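Local atomic coordinates of penicillin-binding protein 2B (Streptococcus pneumoniae, PDB entry 2WAD), a protein that binds penicillin and probably acts as a transpeptidase that cross-links peptide stems of adjacent glycan strands in the peptidoglycan made by the elongation machinery. Residues A322-Y327 with V343-L348; V647-P652 with R667-L672; K283-H286 with D292-S295; K94-K99 with P213-S218; F432-V437 with N445-Q450. One frame throughout, in Å; residues are numbered along the deposited sequence.

Contact 1 of 5, residues A322-Y327 with V343-L348; sequences ALLKSY and VYAVAL
The first torsions of Leu-324 and Val-343 bring the two side chains together: the leucine has chi1 at -94°, away from a staggered position, and Val-343 has chi1 at 60°, which sets its CG1 between its own backbone N and carbonyl carbon and up against the helix. There CG1 lies 3.9 Å from CG of Leu-324 and equally close to CB of that leucine, so the valine methyl lies against the CB-CG stem of the leucine. The two methyls of Leu-324 reach the next inward-facing position of the strand, and CD1 and CD2 both lie about 4 Å from CB of Ala-345. CD2 also settles over the strand backbone, 3.9 Å from O of Val-343 and 4.1 Å from N of Ala-345. A single leucine therefore spans two inward-facing strand residues. No hydrogen bond crosses; the contact is buried and held by apolar packing. Tyr-344, between the two, points to the other face of the sheet, where its OH is bonded to Asp-373 and its ring meets Phe-382. The segments 322-327 and 343-348 run roughly antiparallel, their axes 152° apart in direction and 9.1 Å at closest approach. Helix 661-676 shares this face, with Ile-669 also on Ala-345, whereas helix 525-536 packs behind the sheet against Val-346, and strand 355-363 lies alongside.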
# COMPACT_ATOMS: atom_id res chain seq x y z
N ALA A 322 -4.54 15.19 -12.91
CA ALA A 322 -4.62 16.02 -14.13
C ALA A 322 -3.45 16.98 -14.21
O ALA A 322 -2.83 17.13 -15.27
CB ALA A 322 -5.97 16.78 -14.22
N LEU A 323 -3.14 17.63 -13.09
CA LEU A 323 -2.01 18.55 -13.01
C LEU A 323 -0.72 17.83 -13.42
O LEU A 323 0.02 18.29 -14.32
CB LEU A 323 -1.90 19.12 -11.59
CG LEU A 323 -0.88 20.23 -11.33
CD1 LEU A 323 -1.38 21.51 -12.05
CD2 LEU A 323 -0.74 20.46 -9.84
N LEU A 324 -0.45 16.68 -12.79
CA LEU A 324 0.80 15.97 -13.07
C LEU A 324 0.85 15.58 -14.54
O LEU A 324 1.88 15.65 -15.20
CB LEU A 324 0.99 14.73 -12.19
CG LEU A 324 1.78 14.81 -10.88
CD1 LEU A 324 1.52 16.07 -10.07
CD2 LEU A 324 1.52 13.53 -10.06
N LYS A 325 -0.29 15.16 -15.05
CA LYS A 325 -0.34 14.77 -16.44
C LYS A 325 -0.16 15.99 -17.36
O LYS A 325 0.56 15.94 -18.36
CB LYS A 325 -1.64 14.00 -16.72
CG LYS A 325 -1.46 12.94 -17.79
CD LYS A 325 -2.74 12.24 -18.18
CE LYS A 325 -2.43 11.25 -19.30
NZ LYS A 325 -3.63 10.47 -19.73
N SER A 326 -0.76 17.11 -16.99
CA SER A 326 -0.55 18.34 -17.74
C SER A 326 0.92 18.80 -17.79
O SER A 326 1.50 18.98 -18.87
CB SER A 326 -1.49 19.43 -17.20
OG SER A 326 -1.16 20.66 -17.82
N TYR A 327 1.54 18.97 -16.62
CA TYR A 327 2.96 19.25 -16.56
C TYR A 327 3.87 18.23 -17.24
O TYR A 327 4.79 18.58 -17.99
CB TYR A 327 3.42 19.48 -15.11
CG TYR A 327 3.19 20.87 -14.57
CD1 TYR A 327 4.14 21.88 -14.75
CD2 TYR A 327 2.03 21.17 -13.85
CE1 TYR A 327 3.93 23.14 -14.22
CE2 TYR A 327 1.82 22.42 -13.33
CZ TYR A 327 2.77 23.40 -13.51
OH TYR A 327 2.54 24.65 -12.96
N VAL A 343 6.44 11.22 -12.90
CA VAL A 343 6.40 12.32 -11.94
C VAL A 343 5.45 11.87 -10.83
O VAL A 343 4.47 11.18 -11.12
CB VAL A 343 5.95 13.64 -12.62
CG1 VAL A 343 4.57 13.46 -13.20
CG2 VAL A 343 5.95 14.83 -11.61
N TYR A 344 5.76 12.23 -9.58
CA TYR A 344 5.03 11.72 -8.42
C TYR A 344 4.83 12.87 -7.42
O TYR A 344 5.69 13.73 -7.31
CB TYR A 344 5.83 10.57 -7.76
CG TYR A 344 5.93 9.39 -8.70
CD1 TYR A 344 4.99 8.35 -8.65
CD2 TYR A 344 6.91 9.34 -9.68
CE1 TYR A 344 5.04 7.30 -9.55
CE2 TYR A 344 6.95 8.29 -10.60
CZ TYR A 344 6.01 7.28 -10.53
OH TYR A 344 6.05 6.25 -11.44
N ALA A 345 3.70 12.86 -6.71
CA ALA A 345 3.38 13.88 -5.73
C ALA A 345 2.59 13.20 -4.63
O ALA A 345 1.73 12.38 -4.92
CB ALA A 345 2.53 15.00 -6.33
N VAL A 346 2.87 13.57 -3.39
CA VAL A 346 2.15 13.07 -2.23
C VAL A 346 1.91 14.32 -1.39
O VAL A 346 2.84 15.10 -1.14
CB VAL A 346 2.99 12.05 -1.38
CG1 VAL A 346 2.30 11.76 -0.03
CG2 VAL A 346 3.19 10.74 -2.10
N ALA A 347 0.66 14.52 -1.01
CA ALA A 347 0.29 15.61 -0.12
C ALA A 347 -0.20 15.01 1.19
O ALA A 347 -1.03 14.08 1.17
CB ALA A 347 -0.87 16.44 -0.76
N LEU A 348 0.23 15.58 2.31
CA LEU A 348 -0.18 15.12 3.65
C LEU A 348 -0.66 16.28 4.52
O LEU A 348 -0.20 17.41 4.35
CB LEU A 348 1.02 14.49 4.37
CG LEU A 348 1.79 13.33 3.73
CD1 LEU A 348 2.96 12.88 4.61
CD2 LEU A 348 0.87 12.16 3.44

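Contact 2 of 5, residues V647-P652 with R667-L672; sequences VAVVFP and RDIINL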
# COMPACT_ATOMS: atom_id res chain seq x y z
N VAL A 647 3.71 18.98 1.03
CA VAL A 647 3.69 18.28 -0.25
C VAL A 647 5.11 17.97 -0.74
O VAL A 647 6.00 18.79 -0.55
CB VAL A 647 2.92 19.09 -1.32
CG1 VAL A 647 3.62 20.42 -1.60
CG2 VAL A 647 2.80 18.27 -2.62
N ALA A 648 5.31 16.81 -1.36
CA ALA A 648 6.54 16.45 -2.03
C ALA A 648 6.28 16.18 -3.48
O ALA A 648 5.36 15.45 -3.84
CB ALA A 648 7.17 15.18 -1.43
N VAL A 649 7.18 16.68 -4.32
CA VAL A 649 7.03 16.49 -5.75
C VAL A 649 8.35 15.93 -6.23
O VAL A 649 9.40 16.48 -5.91
CB VAL A 649 6.69 17.81 -6.50
CG1 VAL A 649 6.80 17.56 -8.03
CG2 VAL A 649 5.28 18.29 -6.11
N VAL A 650 8.28 14.83 -6.96
CA VAL A 650 9.48 14.12 -7.37
C VAL A 650 9.40 13.98 -8.88
O VAL A 650 8.49 13.35 -9.40
CB VAL A 650 9.58 12.72 -6.69
CG1 VAL A 650 10.80 11.97 -7.19
CG2 VAL A 650 9.64 12.89 -5.13
N PHE A 651 10.34 14.60 -9.58
CA PHE A 651 10.29 14.65 -11.04
C PHE A 651 11.71 14.38 -11.51
O PHE A 651 12.49 15.31 -11.70
CB PHE A 651 9.88 16.06 -11.50
CG PHE A 651 9.39 16.12 -12.93
CD1 PHE A 651 9.98 15.36 -13.91
CD2 PHE A 651 8.33 16.96 -13.29
CE1 PHE A 651 9.54 15.39 -15.23
CE2 PHE A 651 7.87 17.02 -14.61
CZ PHE A 651 8.49 16.23 -15.58
N PRO A 652 12.06 13.10 -11.67
CA PRO A 652 13.46 12.74 -11.91
C PRO A 652 13.94 12.93 -13.36
O PRO A 652 13.16 12.85 -14.29
CB PRO A 652 13.50 11.26 -11.53
CG PRO A 652 12.07 10.79 -11.67
CD PRO A 652 11.18 11.93 -11.47
N ARG A 667 3.35 24.32 -5.75
CA ARG A 667 2.50 25.48 -5.53
C ARG A 667 1.09 25.23 -6.03
O ARG A 667 0.10 25.56 -5.37
CB ARG A 667 3.11 26.63 -6.33
CG ARG A 667 2.26 27.92 -6.36
CD ARG A 667 2.79 28.81 -7.46
NE ARG A 667 2.42 28.26 -8.77
CZ ARG A 667 3.12 28.45 -9.88
NH1 ARG A 667 4.24 29.15 -9.82
NH2 ARG A 667 2.69 27.94 -11.03
N ASP A 668 0.98 24.68 -7.24
CA ASP A 668 -0.33 24.52 -7.84
C ASP A 668 -1.12 23.44 -7.10
O ASP A 668 -2.36 23.49 -7.11
CB ASP A 668 -0.23 24.13 -9.31
CG ASP A 668 0.19 25.28 -10.21
OD1 ASP A 668 0.41 25.01 -11.40
OD2 ASP A 668 0.33 26.43 -9.75
N ILE A 669 -0.44 22.44 -6.55
CA ILE A 669 -1.13 21.48 -5.70
C ILE A 669 -1.62 22.15 -4.42
O ILE A 669 -2.72 21.87 -3.95
CB ILE A 669 -0.28 20.23 -5.33
CG1 ILE A 669 -0.05 19.36 -6.57
CG2 ILE A 669 -0.98 19.40 -4.24
CD1 ILE A 669 1.12 18.36 -6.43
N ILE A 670 -0.79 23.02 -3.85
CA ILE A 670 -1.21 23.75 -2.66
C ILE A 670 -2.42 24.64 -2.95
O ILE A 670 -3.38 24.66 -2.17
CB ILE A 670 -0.03 24.48 -1.97
CG1 ILE A 670 0.91 23.42 -1.37
CG2 ILE A 670 -0.51 25.42 -0.84
CD1 ILE A 670 2.10 23.98 -0.65
N ASN A 671 -2.39 25.38 -4.06
CA ASN A 671 -3.51 26.26 -4.42
C ASN A 671 -4.74 25.40 -4.66
O ASN A 671 -5.84 25.77 -4.29
CB ASN A 671 -3.23 27.04 -5.71
CG ASN A 671 -2.31 28.22 -5.52
OD1 ASN A 671 -2.12 28.70 -4.41
ND2 ASN A 671 -1.78 28.73 -6.63
N LEU A 672 -4.57 24.25 -5.31
CA LEU A 672 -5.72 23.38 -5.59
C LEU A 672 -6.39 22.99 -4.29
O LEU A 672 -7.61 23.05 -4.15
CB LEU A 672 -5.34 22.14 -6.38
CG LEU A 672 -5.26 22.30 -7.91
CD1 LEU A 672 -4.50 21.16 -8.58
CD2 LEU A 672 -6.64 22.50 -8.56
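Asp-668 OD2 is gripped by two nitrogens of its neighbour Arg-667, which comes side-on: NE at 2.9 Å and NH2 at 3.1 Å from OD2. The carboxylate oxygen lies close to the guanidinium plane, but both nitrogens reach it from the same face of the carboxylate and well out of that plane. Tyr-327 of helix 314-334 hydrogen-bonds the other oxygen, OD1, and Ala-603 O takes a bond from NH1 of Arg-667, so each member of the pair has a further partner. The inward side of the same helix makes the contact with the strand, and it is wholly apolar. Ile-669 sends its CD1 between two valines, 4.2 Å from CG2 of Val-647 and 4.2 Å from CG2 of Val-649. Its extended chain (chi2 162°) carries that terminal methyl out to the sheet. Ile-670, one residue on, reaches in from the flank, and its CD1 stands 4.0 Å from CG1 of Val-647. The two methyls of Val-647 are thus shared between consecutive isoleucines, CG1 for one and CG2 for the other. All four residues are buried. Ala-648 and Val-650 face the opposite way, onto helix 525-536. A C-terminal helix packed obliquely, in roughly the opposite direction to strand 645-650, on the central antiparallel sheet, with helix 525-536 on the other face of that sheet, is characteristic of the penicillin-binding protein and serine beta-lactamase fold.

Contact 3 of 5, residues K283-H286 with D292-S295; sequences KEIH and DMES. Unlike the reference sequence in segment 292-295: Asp-292 (reference Asn). With ZN (zinc ion), chain D.
Glu-294 and Ser-295 both face His-286, so one carbonyl serves two successive amides. N of Glu-294 lies 2.7 Å from O of His-286 and approaches nearly head-on to the C=O, at 163°, while N of Ser-295 makes a weak, bent bond of 3.2 Å to that O. In return, His-286 N donates to O of Ser-295 at 2.8 Å, from above the carbonyl plane. That serine oxygen is also approached by CA of Ile-285 at 3.3 Å, a CA-H...O contact. Side chains add modest packing: CB of His-286 meets CB of Ser-295 at 3.6 Å, and the contact buries ND1 of the histidine, for which the model holds no partner. On the face that carries Ile-285 and Met-293, CG2 of Ile-285 lies 4.0 Å from SD of Met-293, whose chain bends at chi3, and Phe-187 touches both residues. Just before the second strand, OD2 of Asp-292 binds a zinc ion at 2.0 Å. Asp-288 and His-290 of the connecting turn bind the same ion, and Lys-87 forms a salt bridge with OD1 of Asp-292. The whole is a beta hairpin with a classic bulge, which makes two strands of a three-stranded antiparallel sheet, 293-298 at its edge and 51-55 beyond 282-287.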
# COMPACT_ATOMS: atom_id res chain seq x y z
N LYS A 283 -23.87 -21.39 14.75
CA LYS A 283 -24.99 -22.20 15.19
C LYS A 283 -24.46 -23.45 15.88
O LYS A 283 -23.32 -23.84 15.68
CB LYS A 283 -25.85 -22.62 13.99
CG LYS A 283 -26.54 -21.46 13.30
CD LYS A 283 -27.63 -21.92 12.34
CE LYS A 283 -28.70 -20.84 12.20
NZ LYS A 283 -28.12 -19.47 12.23
N GLU A 284 -25.30 -24.07 16.70
CA GLU A 284 -25.00 -25.42 17.14
C GLU A 284 -26.13 -26.36 16.72
O GLU A 284 -27.31 -26.06 16.91
CB GLU A 284 -24.66 -25.48 18.64
CG GLU A 284 -23.27 -24.92 18.91
CD GLU A 284 -22.78 -25.09 20.34
OE1 GLU A 284 -23.41 -25.82 21.13
OE2 GLU A 284 -21.73 -24.47 20.66
N ILE A 285 -25.74 -27.46 16.08
CA ILE A 285 -26.69 -28.45 15.61
C ILE A 285 -26.73 -29.58 16.65
O ILE A 285 -25.70 -30.15 17.01
CB ILE A 285 -26.34 -28.97 14.19
CG1 ILE A 285 -26.60 -27.89 13.14
CG2 ILE A 285 -27.20 -30.17 13.81
CD1 ILE A 285 -25.50 -26.91 12.99
N HIS A 286 -27.93 -29.87 17.14
CA HIS A 286 -28.11 -30.87 18.18
C HIS A 286 -28.50 -32.21 17.56
O HIS A 286 -29.37 -32.25 16.68
CB HIS A 286 -29.13 -30.40 19.22
CG HIS A 286 -28.62 -29.30 20.10
ND1 HIS A 286 -28.78 -27.96 19.80
CD2 HIS A 286 -27.91 -29.34 21.25
CE1 HIS A 286 -28.19 -27.23 20.73
NE2 HIS A 286 -27.66 -28.04 21.62
N ASP A 292 -28.18 -38.30 14.52
CA ASP A 292 -29.08 -37.73 13.52
C ASP A 292 -29.42 -36.30 13.93
O ASP A 292 -29.80 -36.07 15.08
CB ASP A 292 -30.33 -38.61 13.41
CG ASP A 292 -30.01 -39.98 12.82
OD1 ASP A 292 -29.35 -40.02 11.77
OD2 ASP A 292 -30.41 -41.01 13.38
N MET A 293 -29.28 -35.35 13.01
CA MET A 293 -29.71 -33.98 13.28
C MET A 293 -31.11 -33.91 13.91
O MET A 293 -32.05 -34.56 13.46
CB MET A 293 -29.61 -33.09 12.04
CG MET A 293 -30.62 -31.95 12.00
SD MET A 293 -30.03 -30.57 10.99
CE MET A 293 -29.66 -31.35 9.42
N GLU A 294 -31.23 -33.10 14.96
CA GLU A 294 -32.49 -32.99 15.69
C GLU A 294 -32.96 -31.55 15.85
O GLU A 294 -34.16 -31.30 16.00
CB GLU A 294 -32.35 -33.61 17.08
CG GLU A 294 -33.66 -34.01 17.70
CD GLU A 294 -33.44 -34.68 19.03
OE1 GLU A 294 -32.56 -34.19 19.77
OE2 GLU A 294 -34.12 -35.69 19.31
N SER A 295 -32.01 -30.61 15.80
CA SER A 295 -32.22 -29.26 16.30
C SER A 295 -31.15 -28.30 15.77
O SER A 295 -29.99 -28.69 15.59
CB SER A 295 -32.20 -29.28 17.83
OG SER A 295 -32.92 -28.20 18.38
ZN ZN D . -31.55 -41.13 15.05

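Contact 4 of 5, residues K94-K99 with P213-S218; sequences KEIAKK and PGISIS. Unlike the reference sequence in segment 94-99: Ile-96 (reference Thr).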
# COMPACT_ATOMS: atom_id res chain seq x y z
N LYS A 94 -22.19 -39.24 -4.84
CA LYS A 94 -22.12 -39.54 -6.26
C LYS A 94 -23.52 -39.53 -6.87
O LYS A 94 -23.69 -39.03 -7.97
CB LYS A 94 -21.47 -40.91 -6.48
CG LYS A 94 -19.96 -40.91 -6.25
CD LYS A 94 -19.33 -42.15 -6.87
CE LYS A 94 -19.99 -43.41 -6.36
NZ LYS A 94 -19.18 -44.62 -6.65
N GLU A 95 -24.52 -40.06 -6.15
CA GLU A 95 -25.90 -40.01 -6.64
C GLU A 95 -26.42 -38.59 -6.77
O GLU A 95 -27.11 -38.27 -7.74
CB GLU A 95 -26.87 -40.84 -5.79
CG GLU A 95 -26.49 -42.30 -5.56
CD GLU A 95 -26.51 -43.15 -6.82
OE1 GLU A 95 -27.32 -42.88 -7.72
OE2 GLU A 95 -25.73 -44.12 -6.90
N ILE A 96 -26.08 -37.72 -5.82
CA ILE A 96 -26.45 -36.31 -5.90
C ILE A 96 -25.71 -35.56 -7.02
O ILE A 96 -26.31 -34.70 -7.70
CB ILE A 96 -26.25 -35.63 -4.54
CG1 ILE A 96 -27.28 -36.16 -3.54
CG2 ILE A 96 -26.34 -34.10 -4.63
CD1 ILE A 96 -26.94 -35.76 -2.11
N ALA A 97 -24.44 -35.89 -7.23
CA ALA A 97 -23.63 -35.22 -8.25
C ALA A 97 -24.22 -35.46 -9.63
O ALA A 97 -24.39 -34.52 -10.39
CB ALA A 97 -22.19 -35.71 -8.22
N LYS A 98 -24.58 -36.71 -9.93
CA LYS A 98 -25.07 -37.07 -11.26
C LYS A 98 -26.54 -36.77 -11.57
O LYS A 98 -26.88 -36.65 -12.75
CB LYS A 98 -24.72 -38.52 -11.61
CG LYS A 98 -25.51 -39.55 -10.89
CD LYS A 98 -24.64 -40.77 -10.67
CE LYS A 98 -25.15 -41.96 -11.44
NZ LYS A 98 -25.45 -43.10 -10.51
N LYS A 99 -27.39 -36.65 -10.55
CA LYS A 99 -28.69 -35.99 -10.71
C LYS A 99 -28.49 -34.50 -11.06
O LYS A 99 -29.25 -33.92 -11.84
CB LYS A 99 -29.54 -36.09 -9.44
CG LYS A 99 -30.23 -37.41 -9.18
CD LYS A 99 -31.57 -37.50 -9.91
CE LYS A 99 -32.71 -36.91 -9.10
NZ LYS A 99 -34.00 -37.29 -9.77
N PRO A 213 -31.06 -34.10 -1.92
CA PRO A 213 -30.73 -33.68 -0.56
C PRO A 213 -29.60 -32.67 -0.47
O PRO A 213 -28.52 -32.88 -1.05
CB PRO A 213 -30.34 -35.00 0.13
CG PRO A 213 -31.13 -36.03 -0.62
CD PRO A 213 -31.17 -35.57 -2.04
N GLY A 214 -29.84 -31.57 0.23
CA GLY A 214 -28.77 -30.63 0.51
C GLY A 214 -28.73 -29.53 -0.53
O GLY A 214 -28.23 -28.44 -0.26
N ILE A 215 -29.26 -29.81 -1.71
CA ILE A 215 -29.10 -28.87 -2.82
C ILE A 215 -30.21 -27.82 -2.88
O ILE A 215 -31.38 -28.12 -2.72
CB ILE A 215 -28.97 -29.58 -4.18
CG1 ILE A 215 -27.62 -30.29 -4.26
CG2 ILE A 215 -29.09 -28.55 -5.32
CD1 ILE A 215 -26.46 -29.34 -4.51
N SER A 216 -29.81 -26.58 -3.12
CA SER A 216 -30.79 -25.51 -3.24
C SER A 216 -30.16 -24.35 -4.01
O SER A 216 -28.94 -24.29 -4.17
CB SER A 216 -31.26 -25.05 -1.85
OG SER A 216 -30.38 -24.06 -1.32
N ILE A 217 -30.99 -23.45 -4.51
CA ILE A 217 -30.50 -22.20 -5.08
C ILE A 217 -30.47 -21.17 -3.96
O ILE A 217 -31.38 -21.13 -3.14
CB ILE A 217 -31.41 -21.70 -6.23
CG1 ILE A 217 -31.40 -22.66 -7.43
CG2 ILE A 217 -31.03 -20.29 -6.66
CD1 ILE A 217 -30.08 -22.68 -8.19
N SER A 218 -29.41 -20.37 -3.91
CA SER A 218 -29.39 -19.18 -3.07
C SER A 218 -28.46 -18.13 -3.69
O SER A 218 -27.95 -18.31 -4.80
CB SER A 218 -28.99 -19.51 -1.62
OG SER A 218 -27.63 -19.86 -1.53
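In the part of the chain that belongs to the PBP dimerisation-domain family, helix 90-100 packs beside the start of strand 215-225, an outer strand of the antiparallel sheet it forms with strands 72-83 and 189-191. Ile-96 makes the whole junction from the helix side, and its two branches go to different partners. The longer branch, with chi2 at 167°, stretches its CD1 to the loop ahead of the strand, where it lies 3.5 Å from O of Pro-213 and 4.1 Å from CB of that proline. The shorter branch, CG2, meets CG1 of Ile-215 at 4.0 Å; these two isoleucine side chains pass alongside one another in opposite directions. Between Pro-213 and Ile-215, Gly-214 takes up a positive phi of 93°, a backbone region that suits glycine. Pro-213 and Ile-215, on either side of it in sequence, both touch Ile-96. Leu-181 of helix 169-182 and Met-88 also touch Ile-96, while Ile-215 is backed by Val-80 and Phe-82 of the neighbouring strand. Charges stay outside this patch: Lys-99 forms a salt bridge with Glu-211 in the same loop, two residues before Pro-213, and the pair of Lys-98 NZ with OE1 of Glu-95 along the helix is weak at 3.4 Å. With no hydrogen bond between the two segments, the helix and the strand are joined here by dispersion and the burial of aliphatic surface, one methyl also resting against a carbonyl oxygen, and the nearby salt bridge to Glu-211 supplies a separate polar tie between the helix and the loop.

Contact 5 of 5, residues F432-V437 with N445-Q450; sequences FPITAV and NAYVVQ. Unlike the reference sequence in segment 445-450: Ala-446 (reference Thr), Val-448 (reference Met).
Tyr-447 reaches the bend between strand 432-434 and helix 436-442. Its hydroxyl end meets Ala-436, with CB of that alanine 3.4 Å from OH and 3.8 Å from CZ of the tyrosine. Farther down the ring, CD1 is 3.9 Å from CG2 of Ile-434, and O of Ile-434 stands at the ring edge, near its plane, 3.7 Å from CE1. The ring gets there because CG is anti to the backbone N (chi1 -164°), which swings it off the helix toward the bend. Its hydroxyl is hydrogen-bonded to O of Gln-406, and Ile-393 of helix 389-398 also touches the side chain. Asn-445 probably belongs to the SxN motif of this family, and its OD1 bonds Lys-389 of the likely SxxK motif; Tyr-447 itself lies about 11 Å, side chain to side chain, from Ser-386, the inferred acyl-ester nucleophile. Further along, Gln-450 NE2 returns to O of Ala-446 at 3.1 Å, on the opposite face of that carbonyl from the helical bond of its own N, and also bonds O of Thr-409. On the other segment, Thr-435 N-caps helix 436-442 while its N bonds the Glu-438 carboxylate, consistent with a capping box; Ile-583 of helix 578-593 also touches Ala-436.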
# COMPACT_ATOMS: atom_id res chain seq x y z
N PHE A 432 32.21 33.59 -0.01
CA PHE A 432 31.48 34.55 0.80
C PHE A 432 30.89 33.88 2.03
O PHE A 432 30.66 32.67 2.04
CB PHE A 432 30.39 35.25 -0.03
CG PHE A 432 29.41 34.30 -0.65
CD1 PHE A 432 29.60 33.84 -1.95
CD2 PHE A 432 28.31 33.85 0.07
CE1 PHE A 432 28.71 32.94 -2.53
CE2 PHE A 432 27.41 32.95 -0.50
CZ PHE A 432 27.63 32.48 -1.81
N PRO A 433 30.65 34.66 3.08
CA PRO A 433 30.03 34.15 4.29
C PRO A 433 28.56 33.83 4.05
O PRO A 433 27.90 34.49 3.23
CB PRO A 433 30.20 35.29 5.29
CG PRO A 433 30.32 36.53 4.45
CD PRO A 433 30.89 36.12 3.12
N ILE A 434 28.08 32.79 4.74
CA ILE A 434 26.73 32.27 4.59
C ILE A 434 26.25 31.64 5.92
O ILE A 434 26.95 30.83 6.52
CB ILE A 434 26.67 31.27 3.38
CG1 ILE A 434 25.23 31.04 2.94
CG2 ILE A 434 27.34 29.93 3.68
CD1 ILE A 434 25.12 30.23 1.64
N THR A 435 25.08 32.07 6.39
CA THR A 435 24.42 31.48 7.55
C THR A 435 23.62 30.23 7.20
O THR A 435 23.54 29.82 6.04
CB THR A 435 23.42 32.47 8.20
OG1 THR A 435 22.34 32.74 7.29
CG2 THR A 435 24.11 33.78 8.64
N ALA A 436 23.02 29.60 8.20
CA ALA A 436 22.32 28.34 7.96
C ALA A 436 21.04 28.63 7.16
O ALA A 436 20.70 27.90 6.23
CB ALA A 436 22.02 27.64 9.28
N VAL A 437 20.39 29.74 7.49
CA VAL A 437 19.19 30.21 6.80
C VAL A 437 19.49 30.44 5.32
O VAL A 437 18.72 30.01 4.47
CB VAL A 437 18.67 31.51 7.43
CG1 VAL A 437 17.49 32.09 6.64
CG2 VAL A 437 18.31 31.32 8.92
N ASN A 445 25.84 23.90 -1.48
CA ASN A 445 26.54 22.65 -1.18
C ASN A 445 27.71 22.84 -0.20
O ASN A 445 28.01 21.92 0.56
CB ASN A 445 27.05 21.96 -2.44
CG ASN A 445 25.96 21.25 -3.24
OD1 ASN A 445 24.89 20.90 -2.73
ND2 ASN A 445 26.26 20.99 -4.51
N ALA A 446 28.37 24.00 -0.21
CA ALA A 446 29.53 24.22 0.67
C ALA A 446 29.15 24.07 2.14
O ALA A 446 29.93 23.55 2.94
CB ALA A 446 30.16 25.59 0.45
N TYR A 447 27.96 24.56 2.48
CA TYR A 447 27.55 24.56 3.89
C TYR A 447 27.35 23.12 4.42
O TYR A 447 27.78 22.80 5.55
CB TYR A 447 26.26 25.38 4.08
CG TYR A 447 25.97 25.76 5.52
CD1 TYR A 447 26.46 26.94 6.06
CD2 TYR A 447 25.22 24.93 6.36
CE1 TYR A 447 26.22 27.30 7.37
CE2 TYR A 447 24.98 25.27 7.69
CZ TYR A 447 25.48 26.45 8.18
OH TYR A 447 25.27 26.83 9.48
N VAL A 448 26.73 22.25 3.61
CA VAL A 448 26.36 20.92 4.04
C VAL A 448 27.52 19.93 3.93
O VAL A 448 27.56 18.95 4.66
CB VAL A 448 25.13 20.33 3.30
CG1 VAL A 448 23.83 21.01 3.77
CG2 VAL A 448 25.29 20.37 1.79
N VAL A 449 28.43 20.16 2.99
CA VAL A 449 29.63 19.36 2.86
C VAL A 449 30.60 19.64 4.02
O VAL A 449 31.18 18.72 4.60
CB VAL A 449 30.30 19.58 1.49
CG1 VAL A 449 31.67 18.94 1.47
CG2 VAL A 449 29.47 18.94 0.38
N GLN A 450 30.78 20.90 4.38
CA GLN A 450 31.53 21.26 5.58
C GLN A 450 30.87 20.72 6.85
O GLN A 450 31.55 20.18 7.70
CB GLN A 450 31.73 22.78 5.67
CG GLN A 450 32.79 23.30 4.71
CD GLN A 450 32.92 24.82 4.73
OE1 GLN A 450 33.90 25.36 5.25
NE2 GLN A 450 31.96 25.52 4.12

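How the contacts relate
Following the chain, contact 4 comes first and closes the longest loop, bringing residues 94-99 to 213-218 across 113 residues, a little under half of them helical. Contact 3 then closes a short hairpin in the same N-terminal part of the molecule, about 21 Å away between centres. Contact 1 opens the transpeptidase region, joining helix 314-334 to the strand that soon follows it; contact 5 is a local turn-back between the strand-to-helix junction at 432-437 and helix 445-455, and contact 2 folds the last helix back onto strand 645-650. All five are in series, so none nests or crosses. Contacts 1 and 2 touch, their strands being neighbours in one sheet, whereas contacts 3 and 5 lie about 81 Å apart between centres, at far ends of an elongated molecule.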